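Local coordinates for DUF4276 family protein (Pyrococcus horikoshii, PDB 2P62) that is of unknown function but belongs to a family grouped with Toprim-like proteins, whose fold is found in nucleic-acid enzymes such as topoisomerases and primases, at residues Pro144-Ala157 / Ser177-Met190. Sequence-based numbering, arbitrary orientation.
Sequences PFVKEKKELELSLA and SQDKGDKLTPKDVM
The Phe145 ring meets Ser177 through CD1, 3.7 Å from the serine OG, in an oblique approach, while Arg174 of helix 171-180 also packs against this side chain. The puckered Pro186 ring is wedged among several residues: its CD lies 3.8 Å from Lys149 CD, its CG meets the flat Glu151 carboxylate, and its CB rests on Glu153 CB. Proline suits this first turn of helix 186-196, where its missing N-H costs no helical bond and its compact apolar ring packs between the side chains of Lys149, Glu151 and Glu153.

Between these groups the backbones join in a single bridge. Leu184 N donates to Phe145 O at 2.7 Å, and Lys147 N donates to Leu184 O at 2.8 Å. At the centre of the bridge is Val146; with CG1 anti to the backbone N (chi1 -175°), its CG2 lies anti to the carbonyl carbon and meets Val189 CG2, 3.7 Å away. Between the helices, Met190 SD reaches Leu156 CB at 3.4 Å, with Tyr208 touching both side chains.

Charged groups tie the ends. The extended chain of Lys147 carries NZ to 2.8 Å from Asp182 OD1, a salt bridge on the syn side but 34° out of the carboxylate plane. Lys187, bent at its last torsion (chi4 -74°), brings NZ to 2.9 Å from Glu153 OE1 in a salt bridge whose hydrogen bond is weak, and a water links the same amine to Glu153 OE2.

Thr185 and Asp188 form a capping box, and Asp188 OD1 also accepts from Lys180 NZ. The contact thus fastens the loop before helix 152-162 to the turn joining helices 171-180 and 186-196, and packs the starts of helices 152-162 and 186-196 together; Lys187, with Glu151 also nearby, would be expected to stay protonated and offset part of the acidic charge there.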
loop_
_atom_site.group_PDB
_atom_site.type_symbol
_atom_site.label_atom_id
_atom_site.label_comp_id
_atom_site.label_asym_id
_atom_site.label_seq_id
_atom_site.Cartn_x
_atom_site.Cartn_y
_atom_site.Cartn_z
ATOM N N PRO A 144 -1.516 0.721 28.852
ATOM C CA PRO A 144 -0.214 1.002 29.474
ATOM C C PRO A 144 1.008 0.932 28.563
ATOM O O PRO A 144 2.040 1.548 28.846
ATOM C CB PRO A 144 -0.148 -0.006 30.624
ATOM C CG PRO A 144 -0.990 -1.153 30.131
ATOM C CD PRO A 144 -2.162 -0.445 29.481
ATOM N N PHE A 145 0.895 0.203 27.461
ATOM C CA PHE A 145 2.028 0.074 26.557
ATOM C C PHE A 145 1.890 0.840 25.245
ATOM O O PHE A 145 2.708 0.679 24.338
ATOM C CB PHE A 145 2.291 -1.409 26.296
ATOM C CG PHE A 145 2.766 -2.147 27.513
ATOM C CD1 PHE A 145 4.002 -1.845 28.078
ATOM C CD2 PHE A 145 1.964 -3.102 28.130
ATOM C CE1 PHE A 145 4.434 -2.479 29.241
ATOM C CE2 PHE A 145 2.385 -3.744 29.296
ATOM C CZ PHE A 145 3.625 -3.429 29.852
ATOM N N VAL A 146 0.877 1.698 25.162
ATOM C CA VAL A 146 0.642 2.481 23.955
ATOM C C VAL A 146 0.657 3.987 24.222
ATOM O O VAL A 146 -0.041 4.476 25.104
ATOM C CB VAL A 146 -0.713 2.104 23.308
ATOM C CG1 VAL A 146 -0.883 2.846 21.989
ATOM C CG2 VAL A 146 -0.789 0.593 23.090
ATOM N N LYS A 147 1.457 4.716 23.449
ATOM C CA LYS A 147 1.548 6.161 23.594
ATOM C C LYS A 147 0.222 6.805 23.236
ATOM O O LYS A 147 -0.522 6.307 22.390
ATOM C CB LYS A 147 2.654 6.730 22.707
ATOM C CG LYS A 147 4.045 6.386 23.173
ATOM C CD LYS A 147 5.099 7.025 22.287
ATOM C CE LYS A 147 6.502 6.718 22.796
ATOM N NZ LYS A 147 7.554 7.348 21.946
ATOM N N GLU A 148 -0.067 7.928 23.877
ATOM C CA GLU A 148 -1.318 8.631 23.647
ATOM C C GLU A 148 -1.178 9.607 22.469
ATOM O O GLU A 148 -1.123 10.820 22.662
ATOM C CB GLU A 148 -1.702 9.362 24.936
ATOM C CG GLU A 148 -3.178 9.360 25.256
ATOM C CD GLU A 148 -3.751 7.965 25.456
ATOM O OE1 GLU A 148 -3.244 7.219 26.318
ATOM O OE2 GLU A 148 -4.717 7.617 24.747
ATOM N N LYS A 149 -1.100 9.076 21.250
ATOM C CA LYS A 149 -0.975 9.930 20.072
ATOM C C LYS A 149 -2.332 10.009 19.377
ATOM O O LYS A 149 -2.849 9.010 18.878
ATOM C CB LYS A 149 0.100 9.378 19.130
ATOM C CG LYS A 149 1.423 9.094 19.844
ATOM C CD LYS A 149 2.536 8.663 18.885
ATOM C CE LYS A 149 2.954 9.801 17.960
ATOM N NZ LYS A 149 4.129 9.425 17.131
ATOM N N LYS A 150 -2.910 11.207 19.372
ATOM C CA LYS A 150 -4.221 11.424 18.779
ATOM C C LYS A 150 -4.155 11.464 17.263
ATOM O O LYS A 150 -3.680 12.431 16.662
ATOM C CB LYS A 150 -4.838 12.710 19.331
ATOM C CG LYS A 150 -5.043 12.695 20.844
ATOM C CD LYS A 150 -5.865 13.896 21.279
ATOM C CE LYS A 150 -6.098 13.928 22.783
ATOM N NZ LYS A 150 -4.832 14.186 23.535
ATOM N N GLU A 151 -4.650 10.393 16.652
ATOM C CA GLU A 151 -4.634 10.255 15.205
ATOM C C GLU A 151 -5.519 9.097 14.786
ATOM O O GLU A 151 -6.043 8.373 15.629
ATOM C CB GLU A 151 -3.195 10.033 14.720
ATOM C CG GLU A 151 -2.444 8.896 15.406
ATOM C CD GLU A 151 -0.994 8.808 14.956
ATOM O OE1 GLU A 151 -0.310 9.855 14.929
ATOM O OE2 GLU A 151 -0.522 7.693 14.648
ATOM N N LEU A 152 -5.686 8.933 13.481
ATOM C CA LEU A 152 -6.521 7.868 12.934
ATOM C C LEU A 152 -6.240 6.502 13.554
ATOM O O LEU A 152 -7.163 5.742 13.845
ATOM C CB LEU A 152 -6.323 7.797 11.417
ATOM C CG LEU A 152 -7.265 6.994 10.507
ATOM C CD1 LEU A 152 -6.536 5.771 10.010
ATOM C CD2 LEU A 152 -8.568 6.634 11.213
ATOM N N GLU A 153 -4.969 6.197 13.778
ATOM C CA GLU A 153 -4.613 4.907 14.335
ATOM C C GLU A 153 -5.065 4.724 15.787
ATOM O O GLU A 153 -5.406 3.614 16.198
ATOM C CB GLU A 153 -3.108 4.692 14.189
ATOM C CG GLU A 153 -2.661 4.460 12.739
ATOM C CD GLU A 153 -2.610 5.725 11.871
ATOM O OE1 GLU A 153 -2.237 5.583 10.678
ATOM O OE2 GLU A 153 -2.924 6.843 12.359
ATOM N N LEU A 154 -5.083 5.817 16.551
ATOM C CA LEU A 154 -5.515 5.768 17.942
ATOM C C LEU A 154 -6.979 5.323 17.995
ATOM O O LEU A 154 -7.365 4.514 18.835
ATOM C CB LEU A 154 -5.354 7.139 18.613
ATOM C CG LEU A 154 -5.410 7.084 20.153
ATOM C CD1 LEU A 154 -4.215 6.285 20.641
ATOM C CD2 LEU A 154 -5.403 8.483 20.763
ATOM N N SER A 155 -7.794 5.843 17.089
ATOM C CA SER A 155 -9.198 5.454 17.033
ATOM C C SER A 155 -9.302 3.988 16.614
ATOM O O SER A 155 -10.122 3.244 17.151
ATOM C CB SER A 155 -9.953 6.323 16.029
ATOM O OG SER A 155 -9.885 7.690 16.384
ATOM N N LEU A 156 -8.483 3.585 15.642
ATOM C CA LEU A 156 -8.461 2.202 15.156
ATOM C C LEU A 156 -8.041 1.285 16.299
ATOM O O LEU A 156 -8.546 0.177 16.441
ATOM C CB LEU A 156 -7.469 2.050 13.989
ATOM C CG LEU A 156 -7.957 2.075 12.526
ATOM C CD1 LEU A 156 -8.843 0.856 12.261
ATOM C CD2 LEU A 156 -8.713 3.346 12.239
ATOM N N ALA A 157 -7.104 1.756 17.112
ATOM C CA ALA A 157 -6.636 0.982 18.251
ATOM C C ALA A 157 -7.777 0.825 19.259
ATOM O O ALA A 157 -7.886 -0.207 19.924
ATOM C CB ALA A 157 -5.448 1.678 18.908
ATOM N N SER A 177 7.040 -3.808 23.536
ATOM C CA SER A 177 7.530 -2.623 24.228
ATOM C C SER A 177 8.939 -2.868 24.777
ATOM O O SER A 177 9.864 -2.085 24.529
ATOM C CB SER A 177 6.570 -2.252 25.365
ATOM O OG SER A 177 6.785 -0.916 25.797
ATOM N N GLN A 178 9.099 -3.958 25.520
ATOM C CA GLN A 178 10.399 -4.306 26.092
ATOM C C GLN A 178 11.520 -4.344 25.056
ATOM O O GLN A 178 12.574 -3.742 25.259
ATOM C CB GLN A 178 10.331 -5.661 26.802
ATOM C CG GLN A 178 9.905 -5.580 28.259
ATOM C CD GLN A 178 9.734 -6.956 28.903
ATOM O OE1 GLN A 178 8.735 -7.650 28.674
ATOM N NE2 GLN A 178 10.718 -7.358 29.705
ATOM N N ASP A 179 11.293 -5.049 23.950
ATOM C CA ASP A 179 12.312 -5.159 22.911
ATOM C C ASP A 179 12.566 -3.845 22.183
ATOM O O ASP A 179 13.692 -3.572 21.753
ATOM C CB ASP A 179 11.937 -6.249 21.895
ATOM C CG ASP A 179 11.861 -7.638 22.522
ATOM O OD1 ASP A 179 12.486 -7.854 23.580
ATOM O OD2 ASP A 179 11.190 -8.522 21.950
ATOM N N LYS A 180 11.522 -3.031 22.046
ATOM C CA LYS A 180 11.647 -1.749 21.362
ATOM C C LYS A 180 12.325 -0.717 22.249
ATOM O O LYS A 180 12.946 0.228 21.759
ATOM C CB LYS A 180 10.271 -1.228 20.950
ATOM C CG LYS A 180 10.310 0.075 20.171
ATOM C CD LYS A 180 8.905 0.636 19.996
ATOM C CE LYS A 180 8.910 1.998 19.310
ATOM N NZ LYS A 180 7.561 2.640 19.382
ATOM N N GLY A 181 12.196 -0.909 23.559
ATOM C CA GLY A 181 12.796 0.009 24.506
ATOM C C GLY A 181 12.007 1.297 24.647
ATOM O O GLY A 181 12.585 2.355 24.901
ATOM N N ASP A 182 10.688 1.207 24.488
ATOM C CA ASP A 182 9.796 2.368 24.595
ATOM C C ASP A 182 8.365 1.886 24.385
ATOM O O ASP A 182 8.141 0.741 23.993
ATOM C CB ASP A 182 10.151 3.418 23.526
ATOM C CG ASP A 182 9.437 4.769 23.733
ATOM O OD1 ASP A 182 9.641 5.671 22.888
ATOM O OD2 ASP A 182 8.686 4.943 24.723
ATOM N N LYS A 183 7.394 2.748 24.660
ATOM C CA LYS A 183 6.004 2.375 24.464
ATOM C C LYS A 183 5.717 2.279 22.974
ATOM O O LYS A 183 6.391 2.889 22.144
ATOM C CB LYS A 183 5.056 3.402 25.087
ATOM C CG LYS A 183 4.965 3.358 26.602
ATOM C CD LYS A 183 4.062 4.481 27.116
ATOM C CE LYS A 183 4.051 4.558 28.639
ATOM N NZ LYS A 183 3.306 5.758 29.135
ATOM N N LEU A 184 4.699 1.498 22.659
ATOM C CA LEU A 184 4.261 1.280 21.302
ATOM C C LEU A 184 3.417 2.450 20.816
ATOM O O LEU A 184 2.600 2.979 21.572
ATOM C CB LEU A 184 3.428 0.007 21.265
ATOM C CG LEU A 184 4.105 -1.308 20.880
ATOM C CD1 LEU A 184 5.525 -1.390 21.407
ATOM C CD2 LEU A 184 3.236 -2.434 21.393
ATOM N N THR A 185 3.617 2.860 19.561
ATOM C CA THR A 185 2.817 3.945 18.986
ATOM C C THR A 185 1.508 3.339 18.480
ATOM O O THR A 185 1.406 2.120 18.305
ATOM C CB THR A 185 3.485 4.596 17.762
ATOM O OG1 THR A 185 3.691 3.601 16.752
ATOM C CG2 THR A 185 4.800 5.248 18.131
ATOM N N PRO A 186 0.481 4.174 18.258
ATOM C CA PRO A 186 -0.767 3.595 17.760
ATOM C C PRO A 186 -0.521 2.874 16.431
ATOM O O PRO A 186 -1.150 1.856 16.150
ATOM C CB PRO A 186 -1.691 4.811 17.633
ATOM C CG PRO A 186 -0.743 5.967 17.465
ATOM C CD PRO A 186 0.338 5.624 18.472
ATOM N N LYS A 187 0.401 3.394 15.621
ATOM C CA LYS A 187 0.709 2.756 14.344
ATOM C C LYS A 187 1.399 1.412 14.567
ATOM O O LYS A 187 1.307 0.518 13.730
ATOM C CB LYS A 187 1.590 3.653 13.471
ATOM C CG LYS A 187 0.861 4.834 12.831
ATOM C CD LYS A 187 1.851 5.740 12.110
ATOM C CE LYS A 187 1.256 7.108 11.770
ATOM N NZ LYS A 187 0.292 7.074 10.633
ATOM N N ASP A 188 2.099 1.264 15.686
ATOM C CA ASP A 188 2.743 -0.011 15.973
ATOM C C ASP A 188 1.631 -1.039 16.226
ATOM O O ASP A 188 1.687 -2.167 15.737
ATOM C CB ASP A 188 3.642 0.097 17.216
ATOM C CG ASP A 188 5.001 0.741 16.925
ATOM O OD1 ASP A 188 5.661 1.177 17.897
ATOM O OD2 ASP A 188 5.420 0.800 15.744
ATOM N N VAL A 189 0.612 -0.635 16.983
ATOM C CA VAL A 189 -0.502 -1.520 17.311
ATOM C C VAL A 189 -1.207 -1.986 16.044
ATOM O O VAL A 189 -1.744 -3.095 15.969
ATOM C CB VAL A 189 -1.540 -0.809 18.227
ATOM C CG1 VAL A 189 -2.713 -1.743 18.514
ATOM C CG2 VAL A 189 -0.886 -0.380 19.537
ATOM N N MET A 190 -1.203 -1.125 15.042
ATOM C CA MET A 190 -1.854 -1.456 13.794
ATOM C C MET A 190 -1.195 -2.697 13.190
ATOM O O MET A 190 -1.856 -3.521 12.568
ATOM C CB MET A 190 -1.761 -0.263 12.852
ATOM C CG MET A 190 -3.087 0.160 12.266
ATOM S SD MET A 190 -4.315 0.854 13.361
ATOM C CE MET A 190 -5.023 -0.499 14.053
HETATM O O HOH W 1 1.466 6.540 15.507
HETATM O O HOH W 2 -1.746 8.767 11.357
#